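DNA polymerase III subunit beta (Helicobacter pylori 26695, PDB 4S3I) confers DNA tethering and processivity on DNA polymerases and other proteins as a sliding clamp. Local coordinates at residues Lys4-Lys9 against Asp86-Leu91; Ala15-Gln20 against Lys76-Ile81; Gly70-Lys75 against Phe107-Phe112; Ser82-Ser87 against Leu98-Asn103. All blocks are in the same frame, centred on the assembly; numbering follows the deposited sequence.

Interaction 1 (Lys4-Lys9 against Asp86-Leu91); sequences KISVSK and DSNIIL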
loop_
_atom_site.group_PDB
_atom_site.type_symbol
_atom_site.label_atom_id
_atom_site.label_comp_id
_atom_site.label_asym_id
_atom_site.label_seq_id
_atom_site.Cartn_x
_atom_site.Cartn_y
_atom_site.Cartn_z
ATOM N N LYS A 4 -0.524 -6.203 38.535
ATOM C CA LYS A 4 -0.603 -7.595 38.090
ATOM C C LYS A 4 -2.034 -7.924 37.663
ATOM O O LYS A 4 -2.973 -7.867 38.478
ATOM C CB LYS A 4 -0.128 -8.536 39.204
ATOM C CG LYS A 4 -0.306 -10.016 38.894
ATOM C CD LYS A 4 0.625 -10.861 39.757
ATOM C CE LYS A 4 0.420 -12.355 39.520
ATOM N NZ LYS A 4 -0.837 -12.842 40.151
ATOM N N ILE A 5 -2.203 -8.223 36.379
ATOM C CA ILE A 5 -3.506 -8.504 35.800
ATOM C C ILE A 5 -3.371 -9.515 34.662
ATOM O O ILE A 5 -2.261 -9.815 34.208
ATOM C CB ILE A 5 -4.121 -7.238 35.209
ATOM C CG1 ILE A 5 -3.184 -6.629 34.167
ATOM C CG2 ILE A 5 -4.437 -6.193 36.287
ATOM C CD1 ILE A 5 -3.818 -5.529 33.343
ATOM N N SER A 6 -4.504 -10.015 34.175
ATOM C CA SER A 6 -4.517 -10.744 32.919
ATOM C C SER A 6 -5.572 -10.090 32.061
ATOM O O SER A 6 -6.587 -9.605 32.584
ATOM C CB SER A 6 -4.834 -12.227 33.118
ATOM O OG SER A 6 -6.205 -12.428 33.403
ATOM N N VAL A 7 -5.326 -10.039 30.754
ATOM C CA VAL A 7 -6.272 -9.440 29.826
ATOM C C VAL A 7 -6.446 -10.299 28.587
ATOM O O VAL A 7 -5.659 -11.217 28.329
ATOM C CB VAL A 7 -5.838 -8.019 29.386
ATOM C CG1 VAL A 7 -5.734 -7.086 30.592
ATOM C CG2 VAL A 7 -4.506 -8.081 28.650
ATOM N N SER A 8 -7.482 -9.986 27.821
ATOM C CA SER A 8 -7.719 -10.643 26.553
ATOM C C SER A 8 -6.751 -10.090 25.508
ATOM O O SER A 8 -6.603 -8.874 25.368
ATOM C CB SER A 8 -9.163 -10.409 26.109
ATOM O OG SER A 8 -9.396 -10.940 24.818
ATOM N N LYS A 9 -6.102 -10.986 24.772
ATOM C CA LYS A 9 -5.153 -10.602 23.731
ATOM C C LYS A 9 -5.788 -9.660 22.710
ATOM O O LYS A 9 -5.225 -8.620 22.364
ATOM C CB LYS A 9 -4.606 -11.867 23.045
ATOM C CG LYS A 9 -3.457 -11.646 22.061
ATOM C CD LYS A 9 -3.953 -11.278 20.669
ATOM C CE LYS A 9 -3.066 -11.867 19.586
ATOM N NZ LYS A 9 -3.504 -11.408 18.236
ATOM N N ASP A 86 -3.919 -16.290 20.524
ATOM C CA ASP A 86 -5.208 -15.788 20.974
ATOM C C ASP A 86 -5.597 -16.492 22.270
ATOM O O ASP A 86 -6.548 -17.275 22.314
ATOM C CB ASP A 86 -6.280 -15.980 19.895
ATOM C CG ASP A 86 -6.054 -15.087 18.683
ATOM O OD1 ASP A 86 -5.901 -13.859 18.864
ATOM O OD2 ASP A 86 -6.018 -15.619 17.548
ATOM N N SER A 87 -4.816 -16.222 23.311
ATOM C CA SER A 87 -5.106 -16.661 24.669
ATOM C C SER A 87 -4.749 -15.506 25.610
ATOM O O SER A 87 -4.053 -14.567 25.208
ATOM C CB SER A 87 -4.316 -17.925 25.022
ATOM O OG SER A 87 -2.924 -17.671 25.094
ATOM N N ASN A 88 -5.229 -15.558 26.846
ATOM C CA ASN A 88 -5.058 -14.436 27.759
ATOM C C ASN A 88 -3.592 -14.089 28.042
ATOM O O ASN A 88 -2.722 -14.960 28.039
ATOM C CB ASN A 88 -5.807 -14.698 29.071
ATOM C CG ASN A 88 -7.310 -14.521 28.929
ATOM O OD1 ASN A 88 -7.814 -14.212 27.845
ATOM N ND2 ASN A 88 -8.034 -14.715 30.031
ATOM N N ILE A 89 -3.340 -12.810 28.307
ATOM C CA ILE A 89 -1.986 -12.310 28.542
ATOM C C ILE A 89 -1.832 -11.761 29.946
ATOM O O ILE A 89 -2.675 -11.002 30.416
ATOM C CB ILE A 89 -1.646 -11.201 27.534
ATOM C CG1 ILE A 89 -1.581 -11.795 26.123
ATOM C CG2 ILE A 89 -0.324 -10.508 27.893
ATOM C CD1 ILE A 89 -1.518 -10.757 25.028
ATOM N N ILE A 90 -0.750 -12.146 30.612
ATOM C CA ILE A 90 -0.448 -11.647 31.939
ATOM C C ILE A 90 0.463 -10.423 31.861
ATOM O O ILE A 90 1.511 -10.463 31.217
ATOM C CB ILE A 90 0.231 -12.740 32.776
ATOM C CG1 ILE A 90 -0.770 -13.861 33.079
ATOM C CG2 ILE A 90 0.822 -12.165 34.050
ATOM C CD1 ILE A 90 -0.159 -15.086 33.743
ATOM N N LEU A 91 0.067 -9.336 32.519
ATOM C CA LEU A 91 0.914 -8.153 32.618
ATOM C C LEU A 91 1.262 -7.937 34.072
ATOM O O LEU A 91 0.371 -7.825 34.923
ATOM C CB LEU A 91 0.210 -6.925 32.048
ATOM C CG LEU A 91 -0.319 -7.126 30.635
ATOM C CD1 LEU A 91 -1.153 -5.934 30.181
ATOM C CD2 LEU A 91 0.832 -7.383 29.658
#
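Antiparallel pairing of two strands in the N-terminal clamp domain joins I5 and V7 to L91 and I89. The hydrogen-bonded pair I5 and L91 closes a ring of two bonds, I5 N to L91 O at 3.0 Å and L91 N to I5 O at 2.9 Å. V7 and I89 repeat it, with I89 N reaching V7 O at 2.8 Å in the straighter of their two bonds (171°). Between these pairs S6 and I90 form a non-hydrogen-bonded pair, where the CA of S6 approaches I89 O at 3.1 Å in a CA-H...O contact.

The strand 4-7 sits between 63-66 and 89-94 in the five-stranded sheet, and I5, V7, I89 and L91 share the face that the helices 9-19 and 74-82 cover. On that face CG1 of I5, wedged between the backbone N and the carbonyl carbon (chi1 57°), comes 4.0 Å from CB of L91. Past the strand, K9 opens the helix 9-19 after the N-cap residue S8. Its CG lies 3.7 Å from CD1 of I89, and its chain bends at chi2 and chi3 before NZ forms a long salt bridge of 3.5 Å to OD1 of the poorly ordered D86. E13 is the stronger partner of that ammonium.

Interaction 2 (Ala15-Gln20 against Lys76-Ile81); sequences ALRYLQ and KFLDII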
loop_
_atom_site.group_PDB
_atom_site.type_symbol
_atom_site.label_atom_id
_atom_site.label_comp_id
_atom_site.label_asym_id
_atom_site.label_seq_id
_atom_site.Cartn_x
_atom_site.Cartn_y
_atom_site.Cartn_z
ATOM N N ALA A 15 -6.907 -2.117 21.599
ATOM C CA ALA A 15 -6.641 -0.886 22.328
ATOM C C ALA A 15 -5.293 -0.282 21.910
ATOM O O ALA A 15 -5.183 0.925 21.687
ATOM C CB ALA A 15 -6.697 -1.112 23.840
ATOM N N LEU A 16 -4.274 -1.126 21.792
ATOM C CA LEU A 16 -2.943 -0.653 21.408
ATOM C C LEU A 16 -2.922 -0.082 19.991
ATOM O O LEU A 16 -2.206 0.890 19.707
ATOM C CB LEU A 16 -1.913 -1.766 21.544
ATOM C CG LEU A 16 -1.646 -2.212 22.973
ATOM C CD1 LEU A 16 -0.646 -3.354 22.981
ATOM C CD2 LEU A 16 -1.142 -1.050 23.824
ATOM N N ARG A 17 -3.708 -0.676 19.104
ATOM C CA ARG A 17 -3.750 -0.176 17.730
ATOM C C ARG A 17 -4.248 1.266 17.664
ATOM O O ARG A 17 -3.657 2.105 16.978
ATOM C CB ARG A 17 -4.569 -1.100 16.821
ATOM C CG ARG A 17 -3.810 -2.376 16.450
ATOM C CD ARG A 17 -4.440 -3.163 15.290
ATOM N NE ARG A 17 -3.769 -4.454 15.133
ATOM C CZ ARG A 17 -2.565 -4.619 14.582
ATOM N NH1 ARG A 17 -1.885 -3.576 14.115
ATOM N NH2 ARG A 17 -2.038 -5.830 14.499
ATOM N N TYR A 18 -5.314 1.555 18.398
ATOM C CA TYR A 18 -5.854 2.906 18.428
ATOM C C TYR A 18 -4.864 3.901 18.984
ATOM O O TYR A 18 -4.855 5.063 18.585
ATOM C CB TYR A 18 -7.099 2.952 19.296
ATOM C CG TYR A 18 -8.325 2.353 18.660
ATOM C CD1 TYR A 18 -8.786 2.809 17.432
ATOM C CD2 TYR A 18 -9.047 1.361 19.311
ATOM C CE1 TYR A 18 -9.932 2.275 16.853
ATOM C CE2 TYR A 18 -10.188 0.823 18.749
ATOM C CZ TYR A 18 -10.625 1.282 17.522
ATOM O OH TYR A 18 -11.765 0.741 16.972
ATOM N N LEU A 19 -4.042 3.447 19.923
ATOM C CA LEU A 19 -3.157 4.348 20.644
ATOM C C LEU A 19 -1.902 4.729 19.865
ATOM O O LEU A 19 -1.227 5.698 20.215
ATOM C CB LEU A 19 -2.780 3.735 21.995
ATOM C CG LEU A 19 -3.911 3.807 23.022
ATOM C CD1 LEU A 19 -3.621 2.863 24.178
ATOM C CD2 LEU A 19 -4.070 5.238 23.550
ATOM N N GLN A 20 -1.594 3.979 18.810
ATOM C CA GLN A 20 -0.339 4.190 18.082
ATOM C C GLN A 20 -0.232 5.614 17.541
ATOM O O GLN A 20 0.839 6.216 17.569
ATOM C CB GLN A 20 -0.190 3.164 16.960
ATOM C CG GLN A 20 -0.103 1.732 17.465
ATOM C CD GLN A 20 1.097 1.512 18.366
ATOM O OE1 GLN A 20 2.241 1.694 17.937
ATOM N NE2 GLN A 20 0.849 1.143 19.627
ATOM N N LYS A 76 6.593 -1.084 20.669
ATOM C CA LYS A 76 7.112 -2.404 21.031
ATOM C C LYS A 76 6.013 -3.272 21.648
ATOM O O LYS A 76 5.911 -4.453 21.344
ATOM C CB LYS A 76 8.307 -2.278 21.990
ATOM C CG LYS A 76 9.536 -1.611 21.370
ATOM C CD LYS A 76 10.577 -1.244 22.436
ATOM C CE LYS A 76 11.733 -0.436 21.845
ATOM N NZ LYS A 76 12.668 -1.278 21.050
ATOM N N PHE A 77 5.211 -2.669 22.522
ATOM C CA PHE A 77 4.103 -3.351 23.192
ATOM C C PHE A 77 3.188 -3.960 22.145
ATOM O O PHE A 77 2.861 -5.140 22.203
ATOM C CB PHE A 77 3.317 -2.343 24.063
ATOM C CG PHE A 77 2.438 -2.976 25.122
ATOM C CD1 PHE A 77 2.501 -4.336 25.397
ATOM C CD2 PHE A 77 1.544 -2.192 25.847
ATOM C CE1 PHE A 77 1.688 -4.911 26.386
ATOM C CE2 PHE A 77 0.729 -2.752 26.842
ATOM C CZ PHE A 77 0.801 -4.113 27.109
ATOM N N LEU A 78 2.784 -3.164 21.166
ATOM C CA LEU A 78 1.902 -3.682 20.125
ATOM C C LEU A 78 2.621 -4.717 19.254
ATOM O O LEU A 78 2.022 -5.726 18.851
ATOM C CB LEU A 78 1.352 -2.546 19.271
ATOM C CG LEU A 78 0.569 -2.989 18.036
ATOM C CD1 LEU A 78 -0.616 -3.879 18.413
ATOM C CD2 LEU A 78 0.103 -1.773 17.253
ATOM N N ASP A 79 3.897 -4.487 18.964
ATOM C CA ASP A 79 4.625 -5.448 18.127
ATOM C C ASP A 79 4.639 -6.827 18.790
ATOM O O ASP A 79 4.438 -7.840 18.125
ATOM C CB ASP A 79 6.059 -4.967 17.834
ATOM C CG ASP A 79 6.109 -3.871 16.775
ATOM O OD1 ASP A 79 5.144 -3.760 15.995
ATOM O OD2 ASP A 79 7.116 -3.127 16.728
ATOM N N ILE A 80 4.858 -6.846 20.105
ATOM C CA ILE A 80 4.831 -8.093 20.867
ATOM C C ILE A 80 3.443 -8.743 20.873
ATOM O O ILE A 80 3.293 -9.893 20.475
ATOM C CB ILE A 80 5.273 -7.860 22.316
ATOM C CG1 ILE A 80 6.763 -7.512 22.380
ATOM C CG2 ILE A 80 4.970 -9.078 23.181
ATOM C CD1 ILE A 80 7.217 -7.099 23.780
ATOM N N ILE A 81 2.430 -8.003 21.324
ATOM C CA ILE A 81 1.070 -8.539 21.412
ATOM C C ILE A 81 0.570 -9.099 20.080
ATOM O O ILE A 81 -0.031 -10.178 20.035
ATOM C CB ILE A 81 0.067 -7.485 21.943
ATOM C CG1 ILE A 81 0.505 -6.973 23.308
ATOM C CG2 ILE A 81 -1.348 -8.066 22.010
ATOM C CD1 ILE A 81 0.837 -8.084 24.301
#
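One face of the F77 ring is covered by CD1 of L16, which stands 3.9 Å from the ring centroid, 16° off the ring normal, in a CH-pi contact displaced toward the rim. The second methyl, CD2, lies against the ring atom CD2 of F77 at 3.6 Å, and the two side chains cross at about a right angle. A different flat group, the guanidinium of R17, has CD1 of L78 over one of its faces; CG of R17 lies 4.0 Å from the same CD1, and NH2 forms a salt bridge with E13.

L78 supplies the other half of the contact. Its chi1 (172°) sets CG anti to the backbone N; from there CD1 meets CB of L16 at 4.0 Å, and CD2 meets CG of Q20 at 3.5 Å. The Q20 amide donates from NE2 to L16 O at 3.1 Å, the acceptor lying in the amide plane but NE2 above the carbonyl plane, and NE2 also bonds to G74 O. I81 adds CG1 at 3.8 Å from CD1 of L16.

This pairs the two helices of the N-terminal clamp domain: the axes of 15-19 and 76-81 approach to 9.7 Å, their N-to-C directions 144° apart. Farther out, L16 rests on L46 of the strand 43-49, I80 on F107 and L109 of the strand 105-110, while K76 makes a salt bridge to E300 of the second subunit.

Interaction 3 (Gly70-Lys75 against Phe107-Phe112); sequences GTINGK and FKLPMF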
loop_
_atom_site.group_PDB
_atom_site.type_symbol
_atom_site.label_atom_id
_atom_site.label_comp_id
_atom_site.label_asym_id
_atom_site.label_seq_id
_atom_site.Cartn_x
_atom_site.Cartn_y
_atom_site.Cartn_z
ATOM N N GLY A 70 1.991 2.238 35.621
ATOM C CA GLY A 70 3.281 2.039 34.972
ATOM C C GLY A 70 3.249 2.637 33.569
ATOM O O GLY A 70 2.250 3.241 33.183
ATOM N N THR A 71 4.337 2.494 32.811
ATOM C CA THR A 71 4.377 2.966 31.417
ATOM C C THR A 71 5.128 1.953 30.587
ATOM O O THR A 71 5.910 1.178 31.128
ATOM C CB THR A 71 5.131 4.299 31.252
ATOM O OG1 THR A 71 6.542 4.038 31.194
ATOM C CG2 THR A 71 4.821 5.266 32.395
ATOM N N ILE A 72 4.929 1.987 29.272
ATOM C CA ILE A 72 5.600 1.055 28.385
ATOM C C ILE A 72 5.643 1.649 26.981
ATOM O O ILE A 72 4.727 2.376 26.577
ATOM C CB ILE A 72 4.875 -0.325 28.386
ATOM C CG1 ILE A 72 5.663 -1.378 27.612
ATOM C CG2 ILE A 72 3.425 -0.205 27.893
ATOM C CD1 ILE A 72 4.897 -2.678 27.392
ATOM N N ASN A 73 6.718 1.357 26.253
ATOM C CA ASN A 73 6.830 1.766 24.855
ATOM C C ASN A 73 5.676 1.183 24.041
ATOM O O ASN A 73 5.543 -0.036 23.920
ATOM C CB ASN A 73 8.163 1.305 24.266
ATOM C CG ASN A 73 8.376 1.811 22.851
ATOM O OD1 ASN A 73 7.923 1.200 21.895
ATOM N ND2 ASN A 73 9.075 2.939 22.720
ATOM N N GLY A 74 4.838 2.055 23.494
ATOM C CA GLY A 74 3.621 1.621 22.818
ATOM C C GLY A 74 3.840 0.827 21.542
ATOM O O GLY A 74 3.080 -0.088 21.226
ATOM N N LYS A 75 4.879 1.170 20.794
ATOM C CA LYS A 75 5.116 0.471 19.526
ATOM C C LYS A 75 5.623 -0.950 19.771
ATOM O O LYS A 75 5.145 -1.905 19.161
ATOM C CB LYS A 75 6.095 1.249 18.640
ATOM C CG LYS A 75 6.466 0.511 17.328
ATOM C CD LYS A 75 7.704 1.124 16.671
ATOM C CE LYS A 75 7.921 0.581 15.257
ATOM N NZ LYS A 75 8.114 -0.892 15.223
ATOM N N PHE A 107 8.181 -11.681 28.068
ATOM C CA PHE A 107 8.935 -10.525 27.615
ATOM C C PHE A 107 9.123 -9.556 28.746
ATOM O O PHE A 107 8.338 -9.543 29.700
ATOM C CB PHE A 107 8.182 -9.790 26.509
ATOM C CG PHE A 107 7.676 -10.680 25.424
ATOM C CD1 PHE A 107 6.535 -11.452 25.614
ATOM C CD2 PHE A 107 8.325 -10.735 24.203
ATOM C CE1 PHE A 107 6.071 -12.275 24.618
ATOM C CE2 PHE A 107 7.859 -11.544 23.199
ATOM C CZ PHE A 107 6.727 -12.319 23.409
ATOM N N LYS A 108 10.145 -8.718 28.624
ATOM C CA LYS A 108 10.336 -7.608 29.551
ATOM C C LYS A 108 10.589 -6.315 28.782
ATOM O O LYS A 108 11.328 -6.306 27.794
ATOM C CB LYS A 108 11.486 -7.902 30.509
ATOM C CG LYS A 108 11.158 -8.936 31.572
ATOM C CD LYS A 108 12.302 -9.107 32.565
ATOM C CE LYS A 108 13.638 -9.358 31.858
ATOM N NZ LYS A 108 13.784 -10.731 31.275
ATOM N N LEU A 109 9.962 -5.232 29.226
ATOM C CA LEU A 109 10.201 -3.919 28.643
ATOM C C LEU A 109 10.377 -2.911 29.771
ATOM O O LEU A 109 9.723 -3.010 30.813
ATOM C CB LEU A 109 9.066 -3.496 27.699
ATOM C CG LEU A 109 8.987 -4.210 26.356
ATOM C CD1 LEU A 109 7.731 -3.824 25.587
ATOM C CD2 LEU A 109 10.222 -3.902 25.518
ATOM N N PRO A 110 11.277 -1.940 29.577
ATOM C CA PRO A 110 11.559 -0.996 30.659
ATOM C C PRO A 110 10.432 0.034 30.810
ATOM O O PRO A 110 9.864 0.469 29.810
ATOM C CB PRO A 110 12.850 -0.316 30.197
ATOM C CG PRO A 110 12.756 -0.357 28.651
ATOM C CD PRO A 110 12.031 -1.645 28.338
ATOM N N MET A 111 10.114 0.413 32.045
ATOM C CA MET A 111 9.110 1.437 32.282
ATOM C C MET A 111 9.796 2.760 32.609
ATOM O O MET A 111 10.922 2.762 33.109
ATOM C CB MET A 111 8.194 1.014 33.435
ATOM C CG MET A 111 7.513 -0.335 33.251
ATOM S SD MET A 111 6.077 -0.414 34.321
ATOM C CE MET A 111 6.839 -0.436 35.948
ATOM N N PHE A 112 9.126 3.881 32.341
ATOM C CA PHE A 112 9.628 5.187 32.777
ATOM C C PHE A 112 8.885 5.670 34.032
ATOM O O PHE A 112 7.873 5.091 34.424
ATOM C CB PHE A 112 9.487 6.226 31.656
ATOM C CG PHE A 112 10.382 5.979 30.470
ATOM C CD1 PHE A 112 11.675 5.489 30.639
ATOM C CD2 PHE A 112 9.940 6.254 29.189
ATOM C CE1 PHE A 112 12.505 5.266 29.535
ATOM C CE2 PHE A 112 10.754 6.027 28.083
ATOM C CZ PHE A 112 12.034 5.531 28.254
HETATM O O HOH W 1 9.112 -0.103 27.102
#
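T71 meets F112 through a single direct hydrogen bond: the backbone N of F112 donates to OG1 of T71 at 2.8 Å, nearly straight at 166°. The hydroxyl is put there by chi1 of 82°, which places OG1 between the backbone N and the carbonyl carbon. Beside it M111 lies across the backbone of T71, with CG 3.1 Å from T71 O and SD 3.8 Å from CA of G70. The apolar part of the contact is made by I72 and L109, whose side chains cross obliquely and whose CD1 methyls meet at 3.6 Å.

A water completes the first shell by bridging the two backbones, accepting from N73 N at 2.9 Å and donating to P110 O at 2.9 Å. Around this shell, H34 stacks on the ring of F112, F77 and L98 pack on I72, and N73 OD1 caps K76 N at the start of helix 74-82. The contact joins strand 68-73, outermost in the sheet that continues into the central domain, to strand 105-110, outermost within this chain in the five-stranded sheet, which the second subunit extends through F107 and K108.

Chemically, two partners, F112 N and H34 ND1, grip OG1 of T71 and should hold its rotation, while the water stands in for a direct bond from N73 N to P110 O. The buried N and O of T71 have no hydrogen-bond partner in the model, though T71 O receives a CA-H...O contact from M111.

Interaction 4 (Ser82-Ser87 against Leu98-Asn103); sequences SCLKDS and LAIKQN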
loop_
_atom_site.group_PDB
_atom_site.type_symbol
_atom_site.label_atom_id
_atom_site.label_comp_id
_atom_site.label_asym_id
_atom_site.label_seq_id
_atom_site.Cartn_x
_atom_site.Cartn_y
_atom_site.Cartn_z
ATOM N N SER A 82 0.840 -8.392 18.985
ATOM C CA SER A 82 0.316 -8.815 17.686
ATOM C C SER A 82 0.913 -10.155 17.243
ATOM O O SER A 82 0.363 -10.844 16.381
ATOM C CB SER A 82 0.553 -7.733 16.626
ATOM O OG SER A 82 1.932 -7.525 16.403
ATOM N N CYS A 83 2.032 -10.534 17.849
ATOM C CA CYS A 83 2.688 -11.793 17.486
ATOM C C CYS A 83 2.331 -12.949 18.420
ATOM O O CYS A 83 2.818 -14.064 18.241
ATOM C CB CYS A 83 4.213 -11.608 17.436
ATOM S SG CYS A 83 4.748 -10.745 15.947
ATOM N N LEU A 84 1.481 -12.684 19.408
ATOM C CA LEU A 84 1.155 -13.694 20.416
ATOM C C LEU A 84 -0.028 -14.566 19.996
ATOM O O LEU A 84 -0.619 -14.358 18.934
ATOM C CB LEU A 84 0.891 -13.036 21.768
ATOM C CG LEU A 84 2.165 -12.571 22.467
ATOM C CD1 LEU A 84 1.856 -11.854 23.773
ATOM C CD2 LEU A 84 3.070 -13.771 22.720
ATOM N N LYS A 85 -0.356 -15.562 20.814
ATOM C CA LYS A 85 -1.492 -16.428 20.506
ATOM C C LYS A 85 -2.785 -15.736 20.931
ATOM O O LYS A 85 -2.751 -14.714 21.614
ATOM C CB LYS A 85 -1.348 -17.784 21.214
ATOM C CG LYS A 85 -0.132 -18.605 20.774
ATOM C CD LYS A 85 -0.116 -19.993 21.419
ATOM C CE LYS A 85 1.139 -20.777 21.035
ATOM N NZ LYS A 85 1.314 -20.846 19.555
ATOM N N ASP A 86 -3.919 -16.290 20.524
ATOM C CA ASP A 86 -5.208 -15.788 20.974
ATOM C C ASP A 86 -5.597 -16.492 22.270
ATOM O O ASP A 86 -6.548 -17.275 22.314
ATOM C CB ASP A 86 -6.280 -15.980 19.895
ATOM C CG ASP A 86 -6.054 -15.087 18.683
ATOM O OD1 ASP A 86 -5.901 -13.859 18.864
ATOM O OD2 ASP A 86 -6.018 -15.619 17.548
ATOM N N SER A 87 -4.816 -16.222 23.311
ATOM C CA SER A 87 -5.106 -16.661 24.669
ATOM C C SER A 87 -4.749 -15.506 25.610
ATOM O O SER A 87 -4.053 -14.567 25.208
ATOM C CB SER A 87 -4.316 -17.925 25.022
ATOM O OG SER A 87 -2.924 -17.671 25.094
ATOM N N LEU A 98 8.160 -3.882 32.929
ATOM C CA LEU A 98 6.871 -4.538 32.751
ATOM C C LEU A 98 7.084 -5.918 32.148
ATOM O O LEU A 98 7.694 -6.043 31.076
ATOM C CB LEU A 98 5.963 -3.739 31.819
ATOM C CG LEU A 98 4.594 -4.408 31.643
ATOM C CD1 LEU A 98 3.860 -4.407 32.978
ATOM C CD2 LEU A 98 3.738 -3.761 30.558
ATOM N N ALA A 99 6.577 -6.954 32.814
ATOM C CA ALA A 99 6.684 -8.314 32.272
ATOM C C ALA A 99 5.412 -8.690 31.525
ATOM O O ALA A 99 4.305 -8.394 31.983
ATOM C CB ALA A 99 6.982 -9.324 33.371
ATOM N N ILE A 100 5.568 -9.340 30.376
ATOM C CA ILE A 100 4.421 -9.808 29.610
ATOM C C ILE A 100 4.531 -11.321 29.448
ATOM O O ILE A 100 5.544 -11.811 28.949
ATOM C CB ILE A 100 4.396 -9.176 28.217
ATOM C CG1 ILE A 100 4.297 -7.647 28.310
ATOM C CG2 ILE A 100 3.261 -9.761 27.362
ATOM C CD1 ILE A 100 4.653 -6.952 26.981
ATOM N N LYS A 101 3.505 -12.065 29.856
ATOM C CA LYS A 101 3.584 -13.527 29.777
ATOM C C LYS A 101 2.368 -14.116 29.100
ATOM O O LYS A 101 1.237 -13.674 29.321
ATOM C CB LYS A 101 3.744 -14.158 31.164
ATOM C CG LYS A 101 4.478 -13.313 32.168
ATOM C CD LYS A 101 5.930 -13.723 32.285
ATOM C CE LYS A 101 6.063 -15.128 32.850
ATOM N NZ LYS A 101 7.488 -15.472 33.142
ATOM N N GLN A 102 2.610 -15.107 28.254
ATOM C CA GLN A 102 1.536 -15.897 27.687
ATOM C C GLN A 102 2.088 -17.301 27.545
ATOM O O GLN A 102 2.850 -17.573 26.616
ATOM C CB GLN A 102 1.108 -15.369 26.314
ATOM C CG GLN A 102 -0.039 -16.158 25.704
ATOM C CD GLN A 102 -0.316 -15.782 24.268
ATOM O OE1 GLN A 102 0.452 -16.123 23.365
ATOM N NE2 GLN A 102 -1.422 -15.074 24.043
ATOM N N ASN A 103 1.736 -18.165 28.494
ATOM C CA ASN A 103 2.172 -19.562 28.496
ATOM C C ASN A 103 3.685 -19.694 28.399
ATOM O O ASN A 103 4.397 -19.340 29.340
ATOM C CB ASN A 103 1.493 -20.365 27.385
ATOM C CG ASN A 103 1.724 -21.863 27.527
ATOM O OD1 ASN A 103 2.196 -22.337 28.567
ATOM N ND2 ASN A 103 1.391 -22.612 26.488
#
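Q102 carries its amide to the loop 82-87 on a chain extended beyond CG, which itself stands anti to the backbone N (chi1 -179°). From the strand 97-102, in the sheet of the N-terminal clamp domain, the side chain crosses to the loop that leads from the helix 74-82 into the strand 89-94. There both ends of the amide meet backbone groups. OE1 accepts from K85 N at 2.7 Å, the donor lying in the carbonyl plane on a lone pair, and NE2 donates to two carbonyls, K85 O at 2.8 Å and S87 O at 2.9 Å. NE2 approaches both carbonyls from above their planes, and the second bond is the less straight, at 139° at the hydrogen.

Three bonds thus fix the rotation of the buried amide, and they grip the loop on both sides of D86, which is the centre of an inverse gamma turn. CB of K85 lies 3.3 Å from OE1 of Q102, the two side chains crossing at about a right angle, before the lysine chain leads away toward the second subunit, where NZ forms a salt bridge with E268.

CB of L84 lies 3.5 Å from OE1 of Q102, and these two side chains slide past each other in opposite directions. L84 also packs against I89 and F107 of the neighbouring strands and touches L272 of the second subunit. Its contact with I100 is looser, the methyl CD1 of L84 lying 4.4 Å from CG2 of I100.

In the fold
From the N terminus, the chain runs through the strand 4-7 and the helix 9-19; the helix is met later by 76-81 (interaction 2) and the strand by 86-91 (interaction 1). Interaction 1 closes the longest loop, and interaction 2 is nested inside it, pairing the two helices. Interaction 3 crosses both, since 70-75 lies within their loops and 107-112 beyond them. Interaction 4 lies inside the loop of interaction 3, follows interaction 2 in series and shares D86 and S87 with interaction 1. Interactions 1, 3 and 4 all reach the five-stranded sheet, the helix 74-82 joins interactions 2 and 3, and interactions 2, 3 and 4 also touch the second subunit.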